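Local coordinates for protein HTP-2 (PDB 4TZM), which binds a closure motif of its partner HTP-3 through its HORMA domain and probably helps assemble the meiotic chromosome axis in Caenorhabditis elegans, at residues 39-43 with 97-101. Residues are numbered along the deposited sequence; the frame is centred on the assembly and turned at random.
Sequences SNFMI and GDATK
S39 and T100 join their hydroxyls in the buried seam between two nearly antiparallel helices, whose local axes pass 8.3 Å apart. S39, small enough for the seam, donates from OG to T100 OG1 (3.1 Å), and T100 OG1 in turn donates to G97 O at 2.8 Å, in the carbonyl plane, a short chain of hydrogen bonds. The T100 hydroxyl can bend back to its own helix because chi1 of 66° sets OG1 between the backbone N and the carbonyl carbon. G97 O also accepts from T100 N, so two donors grip this buried oxygen. A valine in place of T100 would probably leave the S39 hydroxyl without its acceptor and G97 O with one donor fewer.

Van der Waals packing centres on I43, whose branched, apolar side chain fills a hole formed by G97, D98, T100 and K101. Its CG1 lies 3.2 Å from G97 O, while I43 CD1 meets K101 CE at 3.7 Å, with D98 OD1 at the edge. Glycine suits position 97: the CA atoms of I43 and G97 approach to 4.3 Å, and a CB there would press on I43 CG2.

Toward solvent, the poorly ordered K101 is long enough to lay its methylenes along S39 before NZ makes a weak hydrogen bond to N40 OD1 (3.0 Å). A single I43 knob, with close approach permitted by G97, thus joins helices 35-56 and 84-102 of the HORMA domain.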
ATOM      1  N   SER A  39       9.705   4.827   7.265  1.00 43.69           N
ATOM      2  CA  SER A  39       9.869   3.924   6.140  1.00 44.78           C
ATOM      3  C   SER A  39       9.424   2.511   6.514  1.00 42.95           C
ATOM      4  O   SER A  39       8.813   1.803   5.710  1.00 41.88           O
ATOM      5  CB  SER A  39      11.329   3.922   5.690  1.00 52.63           C
ATOM      6  OG  SER A  39      11.470   3.275   4.444  1.00 60.00           O
ATOM      7  N   ASN A  40       9.730   2.107   7.744  1.00 40.40           N
ATOM      8  CA  ASN A  40       9.264   0.825   8.251  1.00 35.89           C
ATOM      9  C   ASN A  40       7.753   0.796   8.303  1.00 40.42           C
ATOM     10  O   ASN A  40       7.136  -0.255   8.126  1.00 42.37           O
ATOM     11  CB  ASN A  40       9.841   0.541   9.638  1.00 40.44           C
ATOM     12  CG  ASN A  40      11.297   0.132   9.585  1.00 49.62           C
ATOM     13  OD1 ASN A  40      11.750  -0.421   8.589  1.00 53.51           O
ATOM     14  ND2 ASN A  40      12.038   0.406  10.656  1.00 52.84           N
ATOM     15  N   PHE A  41       7.147   1.953   8.547  1.00 35.76           N
ATOM     16  CA  PHE A  41       5.701   1.998   8.575  1.00 35.24           C
ATOM     17  C   PHE A  41       5.105   1.752   7.186  1.00 30.89           C
ATOM     18  O   PHE A  41       4.113   1.044   7.058  1.00 41.08           O
ATOM     19  CB  PHE A  41       5.186   3.330   9.126  1.00 41.03           C
ATOM     20  CG  PHE A  41       3.704   3.467   9.001  1.00 37.76           C
ATOM     21  CD1 PHE A  41       2.868   2.880   9.932  1.00 39.86           C
ATOM     22  CD2 PHE A  41       3.143   4.121   7.919  1.00 36.44           C
ATOM     23  CE1 PHE A  41       1.499   2.970   9.805  1.00 41.36           C
ATOM     24  CE2 PHE A  41       1.779   4.212   7.786  1.00 40.02           C
ATOM     25  CZ  PHE A  41       0.953   3.636   8.730  1.00 41.58           C
ATOM     26  N   MET A  42       5.698   2.342   6.149  1.00 28.30           N
ATOM     27  CA  MET A  42       5.176   2.172   4.793  1.00 26.29           C
ATOM     28  C   MET A  42       5.253   0.709   4.354  1.00 37.91           C
ATOM     29  O   MET A  42       4.366   0.210   3.663  1.00 41.84           O
ATOM     30  CB  MET A  42       5.937   3.053   3.796  1.00 25.49           C
ATOM     31  CG  MET A  42       5.715   4.552   3.961  1.00 30.83           C
ATOM     32  SD  MET A  42       3.970   5.010   3.987  1.00 41.79           S
ATOM     33  CE  MET A  42       4.042   6.663   3.321  1.00 63.49           C
ATOM     34  N   ILE A  43       6.325   0.036   4.759  1.00 39.31           N
ATOM     35  CA  ILE A  43       6.500  -1.387   4.488  1.00 42.18           C
ATOM     36  C   ILE A  43       5.350  -2.202   5.080  1.00 42.70           C
ATOM     37  O   ILE A  43       4.776  -3.055   4.405  1.00 41.64           O
ATOM     38  CB  ILE A  43       7.847  -1.898   5.047  1.00 43.99           C
ATOM     39  CG1 ILE A  43       9.003  -1.105   4.429  1.00 45.61           C
ATOM     40  CG2 ILE A  43       8.014  -3.386   4.790  1.00 45.67           C
ATOM     41  CD1 ILE A  43      10.376  -1.589   4.827  1.00 46.45           C
ATOM     42  N   GLY A  97       8.387  -2.688  -0.471  1.00 47.79           N
ATOM     43  CA  GLY A  97       8.486  -1.852   0.709  1.00 46.90           C
ATOM     44  C   GLY A  97       9.910  -1.470   1.071  1.00 48.44           C
ATOM     45  O   GLY A  97      10.161  -0.341   1.494  1.00 48.94           O
ATOM     46  N   ASP A  98      10.850  -2.398   0.911  1.00 48.20           N
ATOM     47  CA  ASP A  98      12.244  -2.106   1.248  1.00 47.81           C
ATOM     48  C   ASP A  98      12.806  -1.019   0.344  1.00 47.07           C
ATOM     49  O   ASP A  98      13.728  -0.298   0.722  1.00 47.91           O
ATOM     50  CB  ASP A  98      13.111  -3.365   1.155  1.00 52.14           C
ATOM     51  CG  ASP A  98      12.972  -4.263   2.374  1.00 59.19           C
ATOM     52  OD1 ASP A  98      12.649  -3.748   3.465  1.00 61.06           O
ATOM     53  OD2 ASP A  98      13.189  -5.486   2.242  1.00 66.32           O
ATOM     54  N   ALA A  99      12.235  -0.895  -0.849  1.00 49.02           N
ATOM     55  CA  ALA A  99      12.671   0.114  -1.802  1.00 49.92           C
ATOM     56  C   ALA A  99      12.266   1.538  -1.397  1.00 52.74           C
ATOM     57  O   ALA A  99      12.746   2.503  -1.990  1.00 52.05           O
ATOM     58  CB  ALA A  99      12.132  -0.211  -3.186  1.00 46.22           C
ATOM     59  N   THR A 100      11.396   1.685  -0.399  1.00 53.29           N
ATOM     60  CA  THR A 100      11.059   3.032   0.068  1.00 54.54           C
ATOM     61  C   THR A 100      12.154   3.569   0.985  1.00 58.84           C
ATOM     62  O   THR A 100      12.268   4.779   1.175  1.00 58.09           O
ATOM     63  CB  THR A 100       9.696   3.103   0.815  1.00 41.01           C
ATOM     64  OG1 THR A 100       9.762   2.368   2.042  1.00 43.21           O
ATOM     65  CG2 THR A 100       8.566   2.570  -0.049  1.00 37.44           C
ATOM     66  N   LYS A 101      12.962   2.674   1.549  1.00 64.55           N
ATOM     67  CA  LYS A 101      14.093   3.097   2.372  1.00 71.24           C
ATOM     68  C   LYS A 101      15.144   3.768   1.506  1.00 72.52           C
ATOM     69  O   LYS A 101      15.669   4.828   1.850  1.00 75.53           O
ATOM     70  CB  LYS A 101      14.702   1.915   3.120  1.00 75.78           C
ATOM     71  CG  LYS A 101      13.749   1.295   4.111  1.00 81.60           C
ATOM     72  CD  LYS A 101      14.415   0.243   4.955  1.00 89.60           C
ATOM     73  CE  LYS A 101      13.506  -0.140   6.100  1.00 93.98           C
ATOM     74  NZ  LYS A 101      13.961  -1.379   6.785  1.00 99.38           N
TER